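Local coordinates for Dye-decolorizing peroxidase (Irpex lacteus, PDB 7D8M), which binds heme b and probably works as a peroxidase, using peroxide to oxidise dyes and other substrates, at residues K22-F27 / D154-P159; V28-N33 / D145-V150; T36-V41 / A141-A146; Y45-I50 / A443-F448; D84-T89 / M207-W212. One frame throughout, in Å; residues are numbered along the deposited sequence.

Contact 1 of 5, residues K22-F27 / D154-P159; sequences KDKEKF and DSAARP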
# COMPACT_ATOMS: atom_id res chain seq x y z
N LYS A 22 2.00 2.01 14.55
CA LYS A 22 1.87 3.15 15.43
C LYS A 22 0.71 4.02 14.98
O LYS A 22 0.43 4.14 13.79
CB LYS A 22 3.18 3.94 15.45
CG LYS A 22 4.30 3.19 16.14
CD LYS A 22 4.05 3.11 17.63
CE LYS A 22 5.37 3.09 18.40
NZ LYS A 22 5.16 3.30 19.86
N ASP A 23 0.04 4.63 15.96
CA ASP A 23 -1.16 5.42 15.67
C ASP A 23 -0.86 6.62 14.79
O ASP A 23 -1.73 7.06 14.02
CB ASP A 23 -1.78 5.87 17.00
CG ASP A 23 -3.27 6.08 16.91
OD1 ASP A 23 -4.01 5.08 16.74
OD2 ASP A 23 -3.69 7.25 17.05
N LYS A 24 0.35 7.19 14.89
CA LYS A 24 0.75 8.39 14.16
C LYS A 24 1.99 8.07 13.33
O LYS A 24 2.97 7.53 13.86
CB LYS A 24 1.06 9.55 15.11
CG LYS A 24 0.07 9.75 16.26
CD LYS A 24 -1.25 10.39 15.78
CE LYS A 24 -2.33 10.34 16.86
NZ LYS A 24 -3.64 10.90 16.40
N GLU A 25 1.97 8.41 12.04
CA GLU A 25 3.10 8.14 11.17
C GLU A 25 3.44 9.40 10.38
O GLU A 25 2.59 9.92 9.66
CB GLU A 25 2.83 6.97 10.22
CG GLU A 25 4.11 6.45 9.57
CD GLU A 25 3.91 5.32 8.57
OE1 GLU A 25 2.76 4.90 8.33
OE2 GLU A 25 4.94 4.86 8.02
N LYS A 26 4.67 9.88 10.54
CA LYS A 26 5.16 11.06 9.84
C LYS A 26 6.08 10.64 8.71
O LYS A 26 6.96 9.79 8.90
CB LYS A 26 5.92 11.98 10.82
CG LYS A 26 6.35 13.33 10.27
CD LYS A 26 6.94 14.17 11.42
CE LYS A 26 6.58 15.63 11.36
NZ LYS A 26 5.17 15.97 11.14
N PHE A 27 5.89 11.22 7.53
CA PHE A 27 6.72 10.97 6.36
C PHE A 27 7.54 12.21 6.09
O PHE A 27 6.98 13.27 5.78
CB PHE A 27 5.87 10.61 5.14
CG PHE A 27 5.11 9.33 5.28
CD1 PHE A 27 3.89 9.29 5.94
CD2 PHE A 27 5.63 8.15 4.76
CE1 PHE A 27 3.19 8.11 6.07
CE2 PHE A 27 4.94 6.95 4.89
CZ PHE A 27 3.72 6.93 5.55
N ASP A 154 1.97 14.31 7.82
CA ASP A 154 1.49 13.57 8.98
C ASP A 154 0.30 12.70 8.60
O ASP A 154 -0.65 13.18 7.97
CB ASP A 154 1.09 14.53 10.11
CG ASP A 154 2.28 15.28 10.68
OD1 ASP A 154 3.31 14.64 10.92
OD2 ASP A 154 2.19 16.51 10.85
N SER A 155 0.34 11.44 9.00
CA SER A 155 -0.78 10.54 8.84
C SER A 155 -1.14 10.02 10.22
O SER A 155 -0.31 10.05 11.15
CB SER A 155 -0.43 9.38 7.90
OG SER A 155 0.60 8.59 8.45
N ALA A 156 -2.39 9.61 10.38
CA ALA A 156 -2.88 9.15 11.68
C ALA A 156 -3.99 8.13 11.49
O ALA A 156 -4.81 8.26 10.57
CB ALA A 156 -3.38 10.33 12.52
N ALA A 157 -4.01 7.12 12.36
CA ALA A 157 -5.13 6.20 12.37
C ALA A 157 -6.41 6.94 12.72
O ALA A 157 -6.40 7.90 13.49
CB ALA A 157 -4.90 5.05 13.36
N ARG A 158 -7.52 6.50 12.13
CA ARG A 158 -8.80 7.15 12.37
C ARG A 158 -9.24 6.87 13.81
O ARG A 158 -8.77 5.92 14.44
CB ARG A 158 -9.83 6.68 11.35
CG ARG A 158 -9.48 7.17 9.94
CD ARG A 158 -10.59 6.93 8.93
NE ARG A 158 -11.88 7.40 9.43
CZ ARG A 158 -13.04 6.80 9.19
NH1 ARG A 158 -13.10 5.69 8.47
NH2 ARG A 158 -14.16 7.33 9.68
N PRO A 159 -10.13 7.69 14.36
CA PRO A 159 -10.43 7.61 15.79
C PRO A 159 -11.53 6.61 16.14
O PRO A 159 -12.38 6.26 15.32
CB PRO A 159 -10.86 9.04 16.14
CG PRO A 159 -11.48 9.55 14.87
CD PRO A 159 -10.77 8.87 13.73
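The Phe27 ring presents its edge to Ser155, whose OG lies near the ring plane, 3.6 Å from CE1. Around this ring pack Phe221, Ala361 and Val363. The two segments form an antiparallel ladder between strands 24-32 and 147-156 in the four-stranded sheet of the ferredoxin-like N-terminal domain. Glu25 and Ser155 make a hydrogen-bonded pair. Lys24 faces Ala156 and Lys26 faces Asp154 in the non-hydrogen-bonded pairs on either side. The Glu25/Ser155 face is turned to the second sheet: Ser155 touches Thr338, and Glu25 OE1 bonds to Thr338 OG1. On the other face Lys26 and Asp154 run side by side, pointing the same way. Their charged ends are modelled too close, so the details of that pairing are doubtful. At the loop end, Asp23 OD1 rests 3.5 Å from Ala157 CB and also pairs with Lys163. Ala157 N bonds to Asp23 O at 2.8 Å. The Ser155 OG stands between its own backbone N and carbonyl carbon (chi1 64°), which puts it within reach of Glu25 O, at 2.7 Å. That oxygen also accepts from Ser155 N at 2.8 Å, and the two donors come from opposite faces of the carbonyl plane.

Contact 2 of 5, residues V28-N33 / D145-V150; sequences VFFHIN and DAWTIV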
# COMPACT_ATOMS: atom_id res chain seq x y z
N VAL A 28 8.87 12.10 6.21
CA VAL A 28 9.76 13.24 6.00
C VAL A 28 10.52 13.01 4.70
O VAL A 28 11.47 12.21 4.65
CB VAL A 28 10.73 13.44 7.18
CG1 VAL A 28 11.61 14.67 6.94
CG2 VAL A 28 9.95 13.59 8.48
N PHE A 29 10.12 13.72 3.65
CA PHE A 29 10.77 13.61 2.35
C PHE A 29 11.83 14.70 2.23
O PHE A 29 11.59 15.86 2.57
CB PHE A 29 9.75 13.72 1.21
CG PHE A 29 8.67 12.64 1.23
CD1 PHE A 29 8.88 11.41 0.62
CD2 PHE A 29 7.47 12.86 1.88
CE1 PHE A 29 7.89 10.41 0.65
CE2 PHE A 29 6.48 11.88 1.90
CZ PHE A 29 6.69 10.66 1.29
N PHE A 30 13.00 14.33 1.74
CA PHE A 30 14.13 15.25 1.81
C PHE A 30 14.98 15.17 0.56
O PHE A 30 14.97 14.17 -0.17
CB PHE A 30 15.00 14.96 3.04
CG PHE A 30 15.58 13.56 3.06
CD1 PHE A 30 16.76 13.26 2.39
CD2 PHE A 30 14.95 12.55 3.78
CE1 PHE A 30 17.29 11.98 2.41
CE2 PHE A 30 15.47 11.27 3.80
CZ PHE A 30 16.65 10.98 3.12
N HIS A 31 15.76 16.22 0.36
CA HIS A 31 16.79 16.32 -0.66
C HIS A 31 18.14 16.44 0.03
O HIS A 31 18.24 17.03 1.11
CB HIS A 31 16.55 17.55 -1.55
CG HIS A 31 17.60 17.75 -2.59
ND1 HIS A 31 17.60 17.07 -3.79
CD2 HIS A 31 18.69 18.57 -2.63
CE1 HIS A 31 18.64 17.45 -4.51
NE2 HIS A 31 19.31 18.36 -3.83
N ILE A 32 19.17 15.86 -0.57
CA ILE A 32 20.51 15.85 0.02
C ILE A 32 21.31 17.00 -0.57
O ILE A 32 21.54 17.04 -1.79
CB ILE A 32 21.22 14.51 -0.20
CG1 ILE A 32 20.39 13.38 0.43
CG2 ILE A 32 22.62 14.54 0.39
CD1 ILE A 32 21.01 12.01 0.29
N ASN A 33 21.72 17.95 0.28
CA ASN A 33 22.54 19.09 -0.13
C ASN A 33 24.04 18.84 0.01
O ASN A 33 24.82 19.34 -0.81
CB ASN A 33 22.18 20.32 0.70
CG ASN A 33 20.75 20.75 0.51
OD1 ASN A 33 20.21 20.66 -0.58
ND2 ASN A 33 20.13 21.26 1.58
N ASP A 145 22.20 22.19 7.43
CA ASP A 145 22.12 22.56 6.02
C ASP A 145 22.44 21.40 5.09
O ASP A 145 22.34 21.57 3.87
CB ASP A 145 23.07 23.72 5.73
CG ASP A 145 22.64 25.00 6.42
OD1 ASP A 145 22.17 24.92 7.58
OD2 ASP A 145 22.79 26.09 5.82
N ALA A 146 22.82 20.23 5.61
CA ALA A 146 23.18 19.11 4.75
C ALA A 146 21.97 18.52 4.02
O ALA A 146 22.14 17.77 3.06
CB ALA A 146 23.88 18.03 5.57
N TRP A 147 20.75 18.84 4.45
CA TRP A 147 19.56 18.38 3.75
C TRP A 147 18.53 19.50 3.70
O TRP A 147 18.66 20.53 4.36
CB TRP A 147 18.97 17.12 4.41
CG TRP A 147 18.15 17.36 5.66
CD1 TRP A 147 18.12 18.50 6.44
CD2 TRP A 147 17.25 16.44 6.27
NE1 TRP A 147 17.25 18.33 7.48
CE2 TRP A 147 16.70 17.08 7.41
CE3 TRP A 147 16.83 15.14 5.96
CZ2 TRP A 147 15.76 16.45 8.23
CZ3 TRP A 147 15.91 14.52 6.79
CH2 TRP A 147 15.38 15.17 7.91
N THR A 148 17.48 19.27 2.92
CA THR A 148 16.29 20.09 2.94
C THR A 148 15.09 19.16 3.01
O THR A 148 15.00 18.21 2.24
CB THR A 148 16.19 20.97 1.68
OG1 THR A 148 17.35 21.81 1.59
CG2 THR A 148 14.94 21.84 1.71
N ILE A 149 14.19 19.41 3.96
CA ILE A 149 12.91 18.71 3.95
C ILE A 149 12.05 19.36 2.88
O ILE A 149 11.77 20.56 2.94
CB ILE A 149 12.23 18.75 5.33
CG1 ILE A 149 13.02 17.90 6.32
CG2 ILE A 149 10.76 18.28 5.21
CD1 ILE A 149 12.65 18.13 7.78
N VAL A 150 11.67 18.57 1.88
CA VAL A 150 10.87 19.10 0.77
C VAL A 150 9.39 18.80 0.93
O VAL A 150 8.57 19.44 0.25
CB VAL A 150 11.39 18.56 -0.58
CG1 VAL A 150 12.88 18.92 -0.75
CG2 VAL A 150 11.21 17.07 -0.65
O HOH W 1 17.81 22.16 -1.63
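The side chains of Phe30 and Trp147 cross at about a right angle, with the CE3 corner of the indole fitted against the root of the phenyl group. Trp147 CE3 is 3.5 Å from both CB and CG of Phe30. Their ring planes are inclined by 40°, neither stacked nor edge-to-face. Val28 fills the next hollow. Its CG1 branch, anti to the backbone N (chi1 -178°), lies 3.6 Å from Ile149 CG1 and 3.9 Å from Trp147 CH2. Ile149 CG1 in turn lies over one indole face, toward the rim. Beyond the segments, Phe38 and Phe122 also meet the Phe30 ring. An alanine at Phe30 would probably leave a gap where the ring met Trp147, Phe38 and Phe122, and hold the indole less firmly on that side. On the other sheet face, Val150 CG1 packs on His31 CB at 4.0 Å, while His31 ND1 bonds to Asn117 O. At the strand end, Asn33 ND2 donates to Thr148 OG1 at 2.8 Å and to Asp145 O at 3.2 Å. A water links Asn33 OD1 and Thr148 OG1. This ladder joins the first and last strands of a ferredoxin-like beta-alpha-beta-beta-alpha-beta fold.

Contact 3 of 5, residues T36-V41 / A141-A146; sequences TAFKSV and AKFGDA
Phe38 and Ala146 bring the backbones closest, CA to CA 5.7 Å, where helix 35-49 passes the C-terminal end of helix 129-143 and the short 3-10 turn behind it. Gly144 breaks from the helix with a positive phi of 58°, ahead of that turn, and Ala146 N bonds back to Phe143 O. The main side-chain feature is an offset stack of Phe38 and Phe143, with centroids 4.4 Å apart and planes 13° from parallel. Phe143 CE1 sits over one face of the Phe38 ring, near its rim, 3.3 Å from CD2. Phe38 CG is anti to the backbone N (chi1 -170°), which starts the side chain toward this stack. Val41 lies over the opposite face of Phe143. Its CG1 makes a CH-pi contact 3.9 Å from the ring centroid, so the Phe143 ring is held between a flat ring and a methyl group. The other branch, Val41 CG2, touches Lys142 O at 3.4 Å. Lys142 itself sends its ammonium group to Asp138. Nearer the turn, the methyl groups of Ala37 and Ala146 meet, CB to CB 3.6 Å. Phe30 and Leu80 pack against Phe38 from outside the segments. An alanine in place of Phe38 would probably strip one face of Phe143 of its stacking partner and leave that ring less firmly fixed. Side chains meet here through carbon alone, and the two segments share no polar bond. Cohesion probably comes mainly from dispersion and the exclusion of water, and it depends on close fit.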
# COMPACT_ATOMS: atom_id res chain seq x y z
N THR A 36 28.76 14.45 2.07
CA THR A 36 29.72 14.14 3.13
C THR A 36 29.11 14.37 4.51
O THR A 36 29.21 13.52 5.40
CB THR A 36 31.00 14.96 2.96
OG1 THR A 36 31.60 14.67 1.69
CG2 THR A 36 31.99 14.62 4.06
N ALA A 37 28.46 15.53 4.70
CA ALA A 37 27.83 15.82 5.98
C ALA A 37 26.62 14.91 6.23
O ALA A 37 26.34 14.55 7.38
CB ALA A 37 27.42 17.29 6.04
N PHE A 38 25.91 14.54 5.17
CA PHE A 38 24.76 13.64 5.35
C PHE A 38 25.21 12.26 5.81
O PHE A 38 24.71 11.74 6.81
CB PHE A 38 23.97 13.56 4.04
CG PHE A 38 22.65 12.85 4.17
CD1 PHE A 38 22.57 11.48 4.06
CD2 PHE A 38 21.49 13.58 4.39
CE1 PHE A 38 21.35 10.83 4.16
CE2 PHE A 38 20.27 12.94 4.52
CZ PHE A 38 20.20 11.56 4.40
N LYS A 39 26.19 11.67 5.11
CA LYS A 39 26.71 10.37 5.52
C LYS A 39 27.23 10.40 6.96
O LYS A 39 27.02 9.45 7.73
CB LYS A 39 27.81 9.92 4.56
CG LYS A 39 27.36 9.77 3.12
CD LYS A 39 28.52 9.39 2.19
CE LYS A 39 28.03 8.65 0.95
NZ LYS A 39 29.12 7.91 0.24
N SER A 40 27.91 11.48 7.35
CA SER A 40 28.47 11.55 8.70
C SER A 40 27.38 11.40 9.76
O SER A 40 27.55 10.64 10.72
CB SER A 40 29.23 12.87 8.89
OG SER A 40 30.27 12.97 7.94
N VAL A 41 26.28 12.14 9.61
CA VAL A 41 25.14 12.00 10.52
C VAL A 41 24.64 10.56 10.51
O VAL A 41 24.40 9.96 11.56
CB VAL A 41 24.01 12.97 10.14
CG1 VAL A 41 22.75 12.64 10.93
CG2 VAL A 41 24.44 14.41 10.36
N ALA A 141 18.05 19.20 13.35
CA ALA A 141 19.16 19.77 14.09
C ALA A 141 20.48 19.11 13.70
O ALA A 141 21.49 19.80 13.53
CB ALA A 141 18.92 19.63 15.60
N LYS A 142 20.47 17.78 13.55
CA LYS A 142 21.70 17.05 13.24
C LYS A 142 22.13 17.24 11.79
O LYS A 142 23.32 17.41 11.52
CB LYS A 142 21.51 15.56 13.55
CG LYS A 142 21.18 15.22 14.98
CD LYS A 142 21.36 13.73 15.20
CE LYS A 142 20.67 13.23 16.46
NZ LYS A 142 21.14 13.92 17.68
N PHE A 143 21.19 17.19 10.84
CA PHE A 143 21.58 17.38 9.45
C PHE A 143 21.92 18.83 9.16
O PHE A 143 22.82 19.11 8.37
CB PHE A 143 20.46 16.90 8.51
CG PHE A 143 20.42 15.40 8.35
CD1 PHE A 143 21.52 14.71 7.85
CD2 PHE A 143 19.28 14.68 8.71
CE1 PHE A 143 21.49 13.33 7.72
CE2 PHE A 143 19.25 13.31 8.56
CZ PHE A 143 20.35 12.63 8.07
N GLY A 144 21.22 19.77 9.79
CA GLY A 144 21.46 21.17 9.49
C GLY A 144 21.26 21.47 8.02
O GLY A 144 20.27 21.05 7.41
N ASP A 145 22.20 22.19 7.43
CA ASP A 145 22.12 22.56 6.02
C ASP A 145 22.44 21.40 5.09
O ASP A 145 22.34 21.57 3.87
CB ASP A 145 23.07 23.72 5.73
CG ASP A 145 22.64 25.00 6.42
OD1 ASP A 145 22.17 24.92 7.58
OD2 ASP A 145 22.79 26.09 5.82
N ALA A 146 22.82 20.23 5.61
CA ALA A 146 23.18 19.11 4.75
C ALA A 146 21.97 18.52 4.02
O ALA A 146 22.14 17.77 3.06
CB ALA A 146 23.88 18.03 5.57

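Contact 4 of 5, residues Y45-I50 / A443-F448; sequences YAPANI and AIVEKF
Ile444 reaches Ala46 with its CG2 branch, which stops 3.6 Å from Ala46 CB. This is the tightest approach between the two segments. The longer branch of Ile444, CG1 to CD1, goes elsewhere: CD1, anti to CA (chi2 175°), meets Ile50, 4.1 Å from its CG2. The two isoleucines cross obliquely. Gln13 touches both of them, and Ile50 packs further on Val68 and Leu70 of strand 67-72. Val445 packs beside Ile444. Its CG2 branch, anti to the carbonyl carbon, fits between Ala46 CB at 4.0 Å and Pro47 CD at 3.9 Å. The small Ala46 thus receives a methyl branch from each of two successive residues. The contact is a nearly antiparallel helix pair, with segment axes 9.6 Å apart and their directions at 172°. It joins helix 35-49 of the N-terminal ferredoxin-like domain to helix 441-448, which follows the last strand of the second sheet. Both helices are irregular here. Helix 35-49 is kinked at Pro47, the residue that packs on Val445, where the imide N has no bond to the turn before. Helix 441-448 widens into a pi-type turn that starts at Ile444, and Ala443 O accepts from the N of both Lys447 and Phe448.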
# COMPACT_ATOMS: atom_id res chain seq x y z
N TYR A 45 23.62 8.11 13.53
CA TYR A 45 22.16 8.09 13.67
C TYR A 45 21.60 6.70 13.40
O TYR A 45 20.83 6.16 14.20
CB TYR A 45 21.50 9.11 12.74
CG TYR A 45 20.03 9.26 13.04
CD1 TYR A 45 19.60 10.11 14.05
CD2 TYR A 45 19.06 8.54 12.33
CE1 TYR A 45 18.26 10.24 14.35
CE2 TYR A 45 17.72 8.67 12.62
CZ TYR A 45 17.32 9.52 13.64
OH TYR A 45 15.99 9.67 13.95
N ALA A 46 21.98 6.10 12.27
CA ALA A 46 21.31 4.87 11.83
C ALA A 46 21.43 3.72 12.82
O ALA A 46 20.40 3.09 13.12
CB ALA A 46 21.83 4.46 10.44
N PRO A 47 22.61 3.39 13.37
CA PRO A 47 22.65 2.29 14.35
C PRO A 47 21.87 2.59 15.63
O PRO A 47 21.42 1.66 16.30
CB PRO A 47 24.15 2.11 14.63
CG PRO A 47 24.79 3.37 14.16
CD PRO A 47 23.96 3.89 13.04
N ALA A 48 21.69 3.86 15.97
CA ALA A 48 21.01 4.22 17.21
C ALA A 48 19.51 4.34 17.07
O ALA A 48 18.80 4.26 18.09
CB ALA A 48 21.55 5.55 17.74
N ASN A 49 18.99 4.52 15.85
CA ASN A 49 17.60 4.93 15.67
C ASN A 49 16.82 4.15 14.62
O ASN A 49 15.58 4.17 14.68
CB ASN A 49 17.53 6.43 15.32
CG ASN A 49 17.98 7.32 16.46
OD1 ASN A 49 17.21 7.58 17.39
ND2 ASN A 49 19.22 7.80 16.39
N ILE A 50 17.47 3.47 13.68
CA ILE A 50 16.74 2.74 12.65
C ILE A 50 16.16 1.47 13.26
O ILE A 50 16.90 0.58 13.68
CB ILE A 50 17.62 2.42 11.44
CG1 ILE A 50 18.06 3.72 10.77
CG2 ILE A 50 16.86 1.55 10.44
CD1 ILE A 50 16.89 4.61 10.34
N ALA A 443 23.52 -2.09 5.66
CA ALA A 443 23.71 -1.45 4.37
C ALA A 443 23.57 0.06 4.47
O ALA A 443 24.28 0.80 3.78
CB ALA A 443 22.70 -2.02 3.35
N ILE A 444 22.67 0.53 5.32
CA ILE A 444 22.59 1.97 5.55
C ILE A 444 23.95 2.50 5.97
O ILE A 444 24.45 3.48 5.42
CB ILE A 444 21.51 2.29 6.60
CG1 ILE A 444 20.11 1.92 6.05
CG2 ILE A 444 21.54 3.77 6.93
CD1 ILE A 444 19.01 2.10 7.05
N VAL A 445 24.60 1.80 6.91
CA VAL A 445 25.86 2.29 7.46
C VAL A 445 27.02 1.96 6.54
O VAL A 445 27.88 2.81 6.27
CB VAL A 445 26.09 1.70 8.87
CG1 VAL A 445 27.41 2.22 9.44
CG2 VAL A 445 24.92 2.04 9.78
N GLU A 446 27.06 0.73 6.03
CA GLU A 446 28.24 0.25 5.33
C GLU A 446 28.32 0.76 3.89
O GLU A 446 29.42 0.96 3.38
CB GLU A 446 28.28 -1.28 5.35
CG GLU A 446 28.55 -1.84 6.75
CD GLU A 446 28.47 -3.35 6.80
OE1 GLU A 446 28.03 -3.96 5.80
OE2 GLU A 446 28.84 -3.92 7.85
N LYS A 447 27.18 0.98 3.23
CA LYS A 447 27.21 1.49 1.87
C LYS A 447 26.80 2.95 1.79
O LYS A 447 27.58 3.79 1.34
CB LYS A 447 26.32 0.64 0.95
CG LYS A 447 26.99 0.36 -0.39
CD LYS A 447 26.03 -0.22 -1.39
CE LYS A 447 26.74 -0.61 -2.69
NZ LYS A 447 27.91 0.26 -3.00
N PHE A 448 25.59 3.29 2.24
CA PHE A 448 25.07 4.63 2.01
C PHE A 448 25.78 5.69 2.85
O PHE A 448 25.76 6.87 2.48
CB PHE A 448 23.57 4.64 2.25
CG PHE A 448 22.82 3.80 1.24
CD1 PHE A 448 22.41 4.35 0.04
CD2 PHE A 448 22.60 2.47 1.48
CE1 PHE A 448 21.75 3.57 -0.91
CE2 PHE A 448 21.94 1.68 0.53
CZ PHE A 448 21.52 2.24 -0.66

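Contact 5 of 5, residues D84-T89 / M207-W212; sequences DDLQDT and MNRPSW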
# COMPACT_ATOMS: atom_id res chain seq x y z
N ASP A 84 23.37 2.49 -8.70
CA ASP A 84 22.08 1.79 -8.76
C ASP A 84 22.27 0.56 -9.64
O ASP A 84 22.07 0.60 -10.85
CB ASP A 84 20.99 2.71 -9.27
CG ASP A 84 19.63 2.01 -9.37
OD1 ASP A 84 19.55 0.79 -9.09
OD2 ASP A 84 18.65 2.70 -9.73
N ASP A 85 22.66 -0.55 -9.02
CA ASP A 85 22.76 -1.82 -9.71
C ASP A 85 21.70 -2.81 -9.23
O ASP A 85 21.91 -4.02 -9.24
CB ASP A 85 24.17 -2.42 -9.57
CG ASP A 85 24.68 -2.43 -8.12
OD1 ASP A 85 23.90 -2.13 -7.19
OD2 ASP A 85 25.87 -2.74 -7.91
N LEU A 86 20.55 -2.30 -8.79
CA LEU A 86 19.50 -3.16 -8.25
C LEU A 86 18.70 -3.86 -9.35
O LEU A 86 18.04 -4.86 -9.06
CB LEU A 86 18.58 -2.36 -7.34
CG LEU A 86 19.07 -2.02 -5.92
CD1 LEU A 86 18.28 -0.86 -5.32
CD2 LEU A 86 18.96 -3.23 -5.03
N GLN A 87 18.74 -3.35 -10.58
CA GLN A 87 18.04 -3.94 -11.74
C GLN A 87 16.52 -3.81 -11.64
O GLN A 87 15.79 -4.63 -12.19
CB GLN A 87 18.42 -5.40 -11.96
CG GLN A 87 19.88 -5.62 -12.31
CD GLN A 87 20.20 -7.08 -12.58
OE1 GLN A 87 21.18 -7.62 -12.07
NE2 GLN A 87 19.37 -7.73 -13.39
N ASP A 88 16.04 -2.78 -10.95
CA ASP A 88 14.61 -2.48 -10.89
C ASP A 88 14.37 -1.28 -11.80
O ASP A 88 14.75 -0.16 -11.46
CB ASP A 88 14.15 -2.22 -9.46
CG ASP A 88 12.64 -2.24 -9.31
OD1 ASP A 88 11.98 -1.33 -9.85
OD2 ASP A 88 12.12 -3.18 -8.66
N THR A 89 13.75 -1.53 -12.96
CA THR A 89 13.61 -0.49 -13.97
C THR A 89 12.65 0.62 -13.52
O THR A 89 12.89 1.80 -13.80
CB THR A 89 13.13 -1.12 -15.29
OG1 THR A 89 11.83 -1.70 -15.12
CG2 THR A 89 14.08 -2.22 -15.75
N MET A 207 17.88 -12.90 -10.02
CA MET A 207 18.88 -13.83 -9.51
C MET A 207 20.26 -13.20 -9.48
O MET A 207 21.12 -13.64 -8.72
CB MET A 207 18.86 -15.10 -10.37
CG MET A 207 17.48 -15.76 -10.37
SD MET A 207 17.31 -17.21 -11.44
CE MET A 207 16.64 -18.41 -10.29
N ASN A 208 20.45 -12.13 -10.24
CA ASN A 208 21.66 -11.34 -10.36
C ASN A 208 21.84 -10.30 -9.25
O ASN A 208 22.67 -9.39 -9.40
CB ASN A 208 21.64 -10.63 -11.72
CG ASN A 208 23.01 -10.51 -12.35
OD1 ASN A 208 24.01 -10.93 -11.76
ND2 ASN A 208 23.07 -9.94 -13.56
N ARG A 209 21.10 -10.39 -8.14
CA ARG A 209 20.96 -9.24 -7.25
C ARG A 209 22.25 -9.00 -6.46
O ARG A 209 22.83 -9.95 -5.93
CB ARG A 209 19.77 -9.43 -6.30
CG ARG A 209 19.38 -8.19 -5.50
CD ARG A 209 18.38 -7.29 -6.23
NE ARG A 209 17.03 -7.87 -6.29
CZ ARG A 209 15.97 -7.25 -6.80
NH1 ARG A 209 16.08 -6.03 -7.31
NH2 ARG A 209 14.80 -7.86 -6.82
N PRO A 210 22.70 -7.75 -6.36
CA PRO A 210 23.95 -7.46 -5.62
C PRO A 210 23.87 -7.85 -4.15
O PRO A 210 22.81 -7.81 -3.52
CB PRO A 210 24.11 -5.94 -5.77
CG PRO A 210 23.32 -5.57 -6.94
CD PRO A 210 22.19 -6.57 -7.08
N SER A 211 25.04 -8.18 -3.59
CA SER A 211 25.10 -8.72 -2.24
C SER A 211 24.70 -7.69 -1.20
O SER A 211 24.02 -8.02 -0.22
CB SER A 211 26.51 -9.24 -1.95
OG SER A 211 26.99 -10.05 -3.01
N TRP A 212 25.14 -6.44 -1.37
CA TRP A 212 24.85 -5.40 -0.38
C TRP A 212 23.35 -5.16 -0.23
O TRP A 212 22.90 -4.67 0.82
CB TRP A 212 25.54 -4.09 -0.77
CG TRP A 212 24.91 -3.46 -1.97
CD1 TRP A 212 25.29 -3.61 -3.27
CD2 TRP A 212 23.77 -2.59 -1.98
NE1 TRP A 212 24.47 -2.88 -4.09
CE2 TRP A 212 23.52 -2.24 -3.32
CE3 TRP A 212 22.93 -2.07 -0.99
CZ2 TRP A 212 22.48 -1.40 -3.70
CZ3 TRP A 212 21.89 -1.24 -1.36
CH2 TRP A 212 21.67 -0.91 -2.70
O HOH W 2 13.53 -5.38 -8.50
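Asp85, Leu86 and Gln87 meet residues 208-212 in a loop-to-loop contact at the surface, joining the ferredoxin-like N-terminal domain to the loop before strand 217-226. Within the first loop Asp84 makes an Asx turn, in which its OD1 accepts from Leu86 N at 3.3 Å. Trp212 NE1 donates to Asp85 OD1 at 3.2 Å. The oxygen lies in the indole plane and is met on its syn side, and carboxylate and ring are only 24° apart. Asp85 CG stands between its own backbone N and carbonyl carbon (chi1 49°), which sets the carboxylate beside the indole N-H. Asp85 and Pro210 lie alongside, pointing opposite ways, with Pro210 CG 3.1 Å from Asp85 O. Leu86 crosses Trp212 at about a right angle, its CG 4.1 Å from CZ2. Phe77 touches both residues, and Lys447 makes a cation-pi contact with the indole. Gln87 and Asn208 also cross, their amide planes almost perpendicular, and Gln87 OE1 comes 3.1 Å from Asn208 CB. Arg209 NE forms a salt bridge with Asp204, and NH1 reaches Leu86 O in a weak bond of 2.9 Å. Asp88 caps the start of helix 89-93, its OD1 accepting from Phe91 N. A water in the guanidinium plane connects the loops once more: it donates to Asp88 OD2 at 2.6 Å and accepts from Arg209 NH1 at 2.9 Å.

In the fold
Contacts 1 and 2 lie on the same two strands, 24-32 and 147-156, with centres about 22 Å apart. Contact 3 follows where helices 35-49 and 129-143 flank them. It shares Asp145 and Ala146 with contact 2, their centres about 10 Å apart, and Phe30 touches Phe38 between them. These three bring the start and end of the N-terminal ferredoxin-like unit together. Contact 4 uses helix 35-49 again, its centre about 13 Å from that of contact 3, but its partner lies near the C-terminus. Contact 5 falls between the segments of contact 4 in sequence; Lys447 and Phe448 pack on Trp212. Contacts 4 and 5 thus tie the N-terminal unit to later parts of the chain.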